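Side-chain contacts in extracellular solute-binding protein, family 1 (Bifidobacterium longum subsp. infantis ATCC 15697, PDB 3QUF), which probably captures a solute, perhaps a sugar, outside the cell and hands it to an ABC-type importer: residues Ala352-Lys355 against Asp356-Asp359; Thr184-Ala187 against Gly188-Gly192; Val243-Ala247 against Asp248-Gln252. All coordinates share one frame; numbering follows the deposited sequence. Where two conformers were deposited one is given.

Contact 1 of 3, residues Ala352-Lys355 against Asp356-Asp359; sequences AELK and DVVD
D356 reaches back to A352 through a water: the water accepts from D356 N at 3.0 Å and donates to A352 O, carrying the first-turn amide to a carbonyl too distant for a direct bond. The carboxylate of D356 looks elsewhere, OD1 bonding N360 ND2 further along the helix. V357 repeats the water bridge, its N giving a hydrogen bond to a second water that in turn donates to E353 O at 2.8 Å. Its side chain is turned with CG1 anti to the carbonyl carbon, which brings CG2 round to CD2 of L354 at 3.7 Å, the two branched chains meeting aslant. With V358 the i to i-4 bonding of the helix begins: V358 N donates to L354 O at 2.9 Å with an N-H...O angle of 164°, while CG2 lies alongside that same oxygen. D359 closes the turn, its N bonding K355 O at 2.8 Å. Its OD2 also takes the ammonium of K355, NZ to OD2 2.8 Å, on the syn side and 17° out of the carboxylate plane. The lysine chain runs extended and bends at its last torsion (chi4 50°), tipping NZ onto the acid one helical turn on. An alanine here has no carboxylate to offer, and the K355 ammonium, left without this mate, is likely to swing more freely at the surface. At this start of helix 355-362 the branched apolar chains of L354 and V357 suit the buried side, where they pack on V281 of strand 279-282; E353 touches F279 of the same strand and bonds Q273 of helix 269-274.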
loop_
_atom_site.group_PDB
_atom_site.type_symbol
_atom_site.label_atom_id
_atom_site.label_comp_id
_atom_site.label_asym_id
_atom_site.label_seq_id
_atom_site.Cartn_x
_atom_site.Cartn_y
_atom_site.Cartn_z
ATOM N N ALA A 352 12.122 11.620 12.476
ATOM C CA ALA A 352 12.165 11.071 13.831
ATOM C C ALA A 352 10.889 10.376 14.273
ATOM O O ALA A 352 10.918 9.298 14.875
ATOM C CB ALA A 352 12.517 12.162 14.854
ATOM N N GLU A 353 9.754 11.001 13.984
ATOM C CA GLU A 353 8.478 10.471 14.441
ATOM C C GLU A 353 8.173 9.110 13.772
ATOM O O GLU A 353 7.399 8.326 14.326
ATOM C CB GLU A 353 7.351 11.459 14.114
ATOM C CG GLU A 353 7.506 12.817 14.788
ATOM C CD GLU A 353 8.382 13.858 14.022
ATOM O OE1 GLU A 353 9.132 13.526 13.073
ATOM O OE2 GLU A 353 8.288 15.053 14.391
ATOM N N LEU A 354 8.740 8.868 12.594
ATOM C CA LEU A 354 8.460 7.642 11.852
ATOM C C LEU A 354 9.575 6.600 12.015
ATOM O O LEU A 354 9.544 5.552 11.386
ATOM C CB LEU A 354 8.292 7.979 10.373
ATOM C CG LEU A 354 7.072 8.816 10.002
ATOM C CD1 LEU A 354 7.160 9.256 8.551
ATOM C CD2 LEU A 354 5.833 8.010 10.241
ATOM N N LYS A 355 10.572 6.875 12.864
ATOM C CA LYS A 355 11.725 5.967 12.902
ATOM C C LYS A 355 11.331 4.552 13.257
ATOM O O LYS A 355 11.751 3.640 12.558
ATOM C CB LYS A 355 12.781 6.436 13.886
ATOM C CG LYS A 355 14.039 5.555 13.847
ATOM C CD LYS A 355 15.081 6.052 14.833
ATOM C CE LYS A 355 16.368 5.213 14.772
ATOM N NZ LYS A 355 16.838 5.071 13.378
ATOM N N ASP A 356 10.525 4.367 14.301
ATOM C CA ASP A 356 10.017 3.018 14.722
ATOM C C ASP A 356 9.290 2.329 13.582
ATOM O O ASP A 356 9.622 1.188 13.202
ATOM C CB ASP A 356 9.122 3.126 15.975
ATOM C CG ASP A 356 8.564 1.735 16.486
ATOM O OD1 ASP A 356 9.305 0.712 16.538
ATOM O OD2 ASP A 356 7.364 1.681 16.888
ATOM N N VAL A 357 8.299 3.000 13.015
ATOM C CA VAL A 357 7.505 2.371 11.974
ATOM C C VAL A 357 8.355 2.006 10.754
ATOM O O VAL A 357 8.198 0.943 10.170
ATOM C CB VAL A 357 6.194 3.141 11.643
ATOM C CG1 VAL A 357 5.257 3.096 12.847
ATOM C CG2 VAL A 357 6.426 4.539 11.236
ATOM N N VAL A 358 9.301 2.856 10.392
ATOM C CA VAL A 358 10.160 2.548 9.267
ATOM C C VAL A 358 11.172 1.459 9.593
ATOM O O VAL A 358 11.276 0.461 8.857
ATOM C CB VAL A 358 10.837 3.792 8.718
ATOM C CG1 VAL A 358 11.889 3.461 7.651
ATOM C CG2 VAL A 358 9.723 4.704 8.137
ATOM N N ASP A 359 11.938 1.633 10.671
ATOM C CA ASP A 359 12.991 0.671 10.959
ATOM C C ASP A 359 12.498 -0.693 11.420
ATOM O O ASP A 359 13.108 -1.703 11.081
ATOM C CB ASP A 359 13.938 1.192 12.023
ATOM C CG ASP A 359 14.847 2.306 11.519
ATOM O OD1 ASP A 359 14.809 2.684 10.314
ATOM O OD2 ASP A 359 15.577 2.812 12.379
HETATM O O HOH W 1 9.880 6.623 16.125
HETATM O O HOH W 2 7.343 5.494 14.321
#

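Contact 2 of 3, residues Thr184-Ala187 against Gly188-Gly192; sequences TQIA and GSFTG
A187 O is the acceptor around which the start of helix 188-199 is organised, and both the N and the hydroxyl of T191 lie within bonding distance of it. T191 N donates to A187 O at 3.0 Å with an N-H...O angle of 157°, tilted 19° from the carbonyl plane. The hydroxyl of the same threonine lies as near, OG1 to A187 O 3.0 Å, though that hydroxyl could instead give its proton to a different acceptor. OG1 is brought there by a chi1 of -60°, which sets it beside the backbone N. Over it comes the methyl CG2 of I186, 3.5 Å from T191 OG1, a cover of hydrocarbon on a buried hydroxyl. A187 occupies the N-cap position without a side chain able to cap; a methyl suits this buried spot, where its CB packs on CB of F190 at 4.1 Å. G188 O receives G192 N at 2.9 Å. I186 CG2 approaches the F190 ring obliquely. S189 OG is bonded to E180 OE1 and to W229 NE1, so a small hydroxyl is held between an acid and an indole. Q387 of helix 376-391 ties down the preceding loop, its OE1 accepting from A187 N and its NE2 donating to Q185 O, while N296 ND2 of strand 295-305 donates to G188 O. The F190 ring leads away to helix 223-234, stacking with F226 and meeting W229 edge-to-face.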
loop_
_atom_site.group_PDB
_atom_site.type_symbol
_atom_site.label_atom_id
_atom_site.label_comp_id
_atom_site.label_asym_id
_atom_site.label_seq_id
_atom_site.Cartn_x
_atom_site.Cartn_y
_atom_site.Cartn_z
ATOM N N THR A 184 -13.720 5.727 1.140
ATOM C CA THR A 184 -12.939 5.722 -0.090
ATOM C C THR A 184 -12.131 4.449 -0.298
ATOM O O THR A 184 -11.685 4.164 -1.404
ATOM C CB THR A 184 -11.902 6.846 -0.040
ATOM O OG1 THR A 184 -11.251 6.820 1.242
ATOM C CG2 THR A 184 -12.578 8.199 -0.255
ATOM N N GLN A 185 -11.915 3.704 0.779
ATOM C CA GLN A 185 -11.125 2.499 0.705
ATOM C C GLN A 185 -11.432 1.595 1.878
ATOM O O GLN A 185 -12.061 2.018 2.861
ATOM C CB GLN A 185 -9.636 2.861 0.690
ATOM C CG GLN A 185 -9.245 3.665 1.891
ATOM C CD GLN A 185 -7.787 4.095 1.901
ATOM O OE1 GLN A 185 -7.018 3.801 0.979
ATOM N NE2 GLN A 185 -7.407 4.785 2.954
ATOM N N ILE A 186 -10.977 0.361 1.775
ATOM C CA ILE A 186 -11.025 -0.584 2.895
ATOM C C ILE A 186 -10.329 0.126 4.066
ATOM O O ILE A 186 -9.292 0.766 3.875
ATOM C CB ILE A 186 -10.280 -1.870 2.501
ATOM C CG1 ILE A 186 -11.008 -2.500 1.298
ATOM C CG2 ILE A 186 -10.182 -2.853 3.646
ATOM C CD1 ILE A 186 -12.387 -2.923 1.629
ATOM N N ALA A 187 -10.879 -0.019 5.275
ATOM C CA ALA A 187 -10.333 0.638 6.451
ATOM C C ALA A 187 -8.896 0.219 6.703
ATOM O O ALA A 187 -8.568 -0.974 6.719
ATOM C CB ALA A 187 -11.186 0.336 7.710
ATOM N N GLY A 188 -8.046 1.205 6.931
ATOM C CA GLY A 188 -6.644 0.937 7.259
ATOM C C GLY A 188 -6.473 0.158 8.569
ATOM O O GLY A 188 -5.609 -0.704 8.677
ATOM N N SER A 189 -7.286 0.449 9.568
ATOM C CA SER A 189 -7.195 -0.288 10.852
ATOM C C SER A 189 -7.527 -1.768 10.684
ATOM O O SER A 189 -6.872 -2.643 11.252
ATOM C CB SER A 189 -8.116 0.356 11.936
ATOM O OG SER A 189 -9.503 0.369 11.558
ATOM N N PHE A 190 -8.582 -2.047 9.926
ATOM C CA PHE A 190 -8.952 -3.404 9.615
ATOM C C PHE A 190 -7.819 -4.093 8.867
ATOM O O PHE A 190 -7.474 -5.225 9.173
ATOM C CB PHE A 190 -10.225 -3.458 8.753
ATOM C CG PHE A 190 -10.564 -4.837 8.317
ATOM C CD1 PHE A 190 -11.229 -5.723 9.171
ATOM C CD2 PHE A 190 -10.153 -5.290 7.070
ATOM C CE1 PHE A 190 -11.498 -7.006 8.776
ATOM C CE2 PHE A 190 -10.432 -6.595 6.682
ATOM C CZ PHE A 190 -11.099 -7.441 7.543
ATOM N N THR A 191 -7.242 -3.404 7.883
ATOM C CA THR A 191 -6.172 -4.021 7.087
ATOM C C THR A 191 -4.979 -4.349 7.979
ATOM O O THR A 191 -4.369 -5.419 7.829
ATOM C CB THR A 191 -5.787 -3.133 5.918
ATOM O OG1 THR A 191 -6.963 -2.961 5.103
ATOM C CG2 THR A 191 -4.674 -3.750 5.078
ATOM N N GLY A 192 -4.659 -3.449 8.908
ATOM C CA GLY A 192 -3.571 -3.696 9.865
ATOM C C GLY A 192 -3.828 -4.900 10.744
ATOM O O GLY A 192 -2.921 -5.690 11.048
#

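Contact 3 of 3, residues Val243-Ala247 against Asp248-Gln252; sequences VGLSA and DQVKQ
A capping box opens helix 247-255, with S246 as N-cap and Q249 as the partner three residues on. The serine's OG, set between its backbone N and carbonyl carbon (chi1 62°), accepts from Q249 N at 3.1 Å. In return the glutamine reaches back, and its OE1 takes S246 N at 2.9 Å in the carbonyl plane, on a lone pair. This bond is nearly straight, at 167°, and the chain of Q249 is extended beyond CG to make it. Serine suits the place because its hydroxyl is short enough to meet a first-turn amide, and glutamine because its amide oxygen can stand in for the acid more familiar in such boxes. A water also donates to Q249 OE1, at 2.6 Å, and bridges it to G244 O, which N183 ND2 bonds as well. G244 has backbone angles at which a side chain would be jammed against the carbonyl O of V243, so glycine is called for. L245 flanks the box: CD2 lies 3.7 Å from Q249 OE1, while the other branch, CD1, packs on CG2 of V250 at 4.1 Å, the two chains crossing at about a right angle. Regular helical bonding follows, V250 N to S246 O at 3.1 Å and K251 N to A247 O at 3.0 Å. V250 faces inward onto L259 and M262 of strand 259-264 and, like L245, touches L179 just past strand 176-178; K251 extends its ammonium to salt bridges with D268 and with D271 of helix 269-274.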
loop_
_atom_site.group_PDB
_atom_site.type_symbol
_atom_site.label_atom_id
_atom_site.label_comp_id
_atom_site.label_asym_id
_atom_site.label_seq_id
_atom_site.Cartn_x
_atom_site.Cartn_y
_atom_site.Cartn_z
ATOM N N VAL A 243 -18.943 6.921 10.416
ATOM C CA VAL A 243 -19.394 6.605 9.056
ATOM C C VAL A 243 -19.732 7.879 8.332
ATOM O O VAL A 243 -20.470 8.717 8.871
ATOM C CB VAL A 243 -20.641 5.696 8.984
ATOM C CG1 VAL A 243 -21.081 5.533 7.504
ATOM C CG2 VAL A 243 -20.349 4.364 9.612
ATOM N N GLY A 244 -19.205 8.022 7.126
ATOM C CA GLY A 244 -19.473 9.181 6.287
ATOM C C GLY A 244 -18.400 10.258 6.420
ATOM O O GLY A 244 -18.346 11.179 5.608
ATOM N N LEU A 245 -17.554 10.170 7.438
ATOM C CA LEU A 245 -16.461 11.170 7.560
ATOM C C LEU A 245 -15.417 11.000 6.476
ATOM O O LEU A 245 -15.022 9.890 6.137
ATOM C CB LEU A 245 -15.788 11.117 8.927
ATOM C CG LEU A 245 -16.551 11.442 10.194
ATOM C CD1 LEU A 245 -15.560 11.464 11.364
ATOM C CD2 LEU A 245 -17.287 12.774 10.094
ATOM N N SER A 246 -14.929 12.109 5.948
ATOM C CA SER A 246 -13.804 12.094 5.019
ATOM C C SER A 246 -12.491 12.081 5.794
ATOM O O SER A 246 -12.484 12.345 6.983
ATOM C CB SER A 246 -13.813 13.337 4.157
ATOM O OG SER A 246 -13.662 14.496 4.960
ATOM N N ALA A 247 -11.404 11.778 5.079
ATOM C CA ALA A 247 -10.046 11.796 5.623
ATOM C C ALA A 247 -9.745 13.166 6.198
ATOM O O ALA A 247 -9.169 13.276 7.269
ATOM C CB ALA A 247 -9.025 11.465 4.538
ATOM N N ASP A 248 -10.110 14.218 5.471
ATOM C CA ASP A 248 -9.880 15.592 5.959
ATOM C C ASP A 248 -10.648 15.917 7.254
ATOM O O ASP A 248 -10.117 16.570 8.172
ATOM C CB ASP A 248 -10.153 16.628 4.852
ATOM C CG ASP A 248 -9.102 16.605 3.738
ATOM O OD1 ASP A 248 -7.965 16.115 3.965
ATOM O OD2 ASP A 248 -9.399 17.073 2.604
ATOM N N GLN A 249 -11.878 15.426 7.381
ATOM C CA GLN A 249 -12.635 15.645 8.619
ATOM C C GLN A 249 -11.993 14.937 9.821
ATOM O O GLN A 249 -11.912 15.484 10.925
ATOM C CB GLN A 249 -14.093 15.197 8.464
ATOM C CG GLN A 249 -14.960 16.176 7.638
ATOM C CD GLN A 249 -16.327 15.596 7.335
ATOM O OE1 GLN A 249 -16.448 14.455 6.872
ATOM N NE2 GLN A 249 -17.368 16.390 7.585
ATOM N N VAL A 250 -11.509 13.726 9.608
ATOM C CA VAL A 250 -10.801 13.026 10.658
ATOM C C VAL A 250 -9.563 13.821 11.081
ATOM O O VAL A 250 -9.329 14.023 12.277
ATOM C CB VAL A 250 -10.455 11.586 10.232
ATOM C CG1 VAL A 250 -9.527 10.913 11.219
ATOM C CG2 VAL A 250 -11.752 10.786 10.115
ATOM N N LYS A 251 -8.820 14.293 10.101
ATOM C CA LYS A 251 -7.581 15.020 10.361
ATOM C C LYS A 251 -7.860 16.303 11.142
ATOM O O LYS A 251 -7.141 16.647 12.069
ATOM C CB LYS A 251 -6.826 15.324 9.076
ATOM C CG LYS A 251 -5.508 16.098 9.322
ATOM C CD LYS A 251 -4.491 15.987 8.206
ATOM C CE LYS A 251 -4.836 16.823 7.015
ATOM N NZ LYS A 251 -3.716 16.770 6.000
ATOM N N GLN A 252 -8.936 16.984 10.770
ATOM C CA GLN A 252 -9.367 18.184 11.476
ATOM C C GLN A 252 -9.680 17.897 12.938
ATOM O O GLN A 252 -9.286 18.662 13.797
ATOM C CB GLN A 252 -10.560 18.794 10.750
ATOM C CG GLN A 252 -10.136 19.647 9.578
ATOM C CD GLN A 252 -9.699 21.059 10.026
ATOM O OE1 GLN A 252 -9.987 21.481 11.144
ATOM N NE2 GLN A 252 -8.976 21.764 9.160
HETATM O O HOH W 3 -18.072 14.032 4.935
#

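How the contacts relate
Along the chain the order is contact 2, contact 3, contact 1, and each is the start of a helix. Contacts 2 and 3 lie close, centres 14 Å apart and nearest atoms about 6 Å apart, and share the loop after strand 176-178: E180 and F182 meet contact 2, L179 and N183 meet contact 3, and D181 meets both. Contact 1 is farther off, its centre 21 Å from contact 2 and 25 Å from contact 3. Helix 269-274 has polar bonds to both contact 1 and contact 3, and so links them indirectly. Strands 259-264, 279-282 and 295-305, met by contacts 3, 1 and 2 in turn, belong to one mixed sheet, so all three helix starts are set around it.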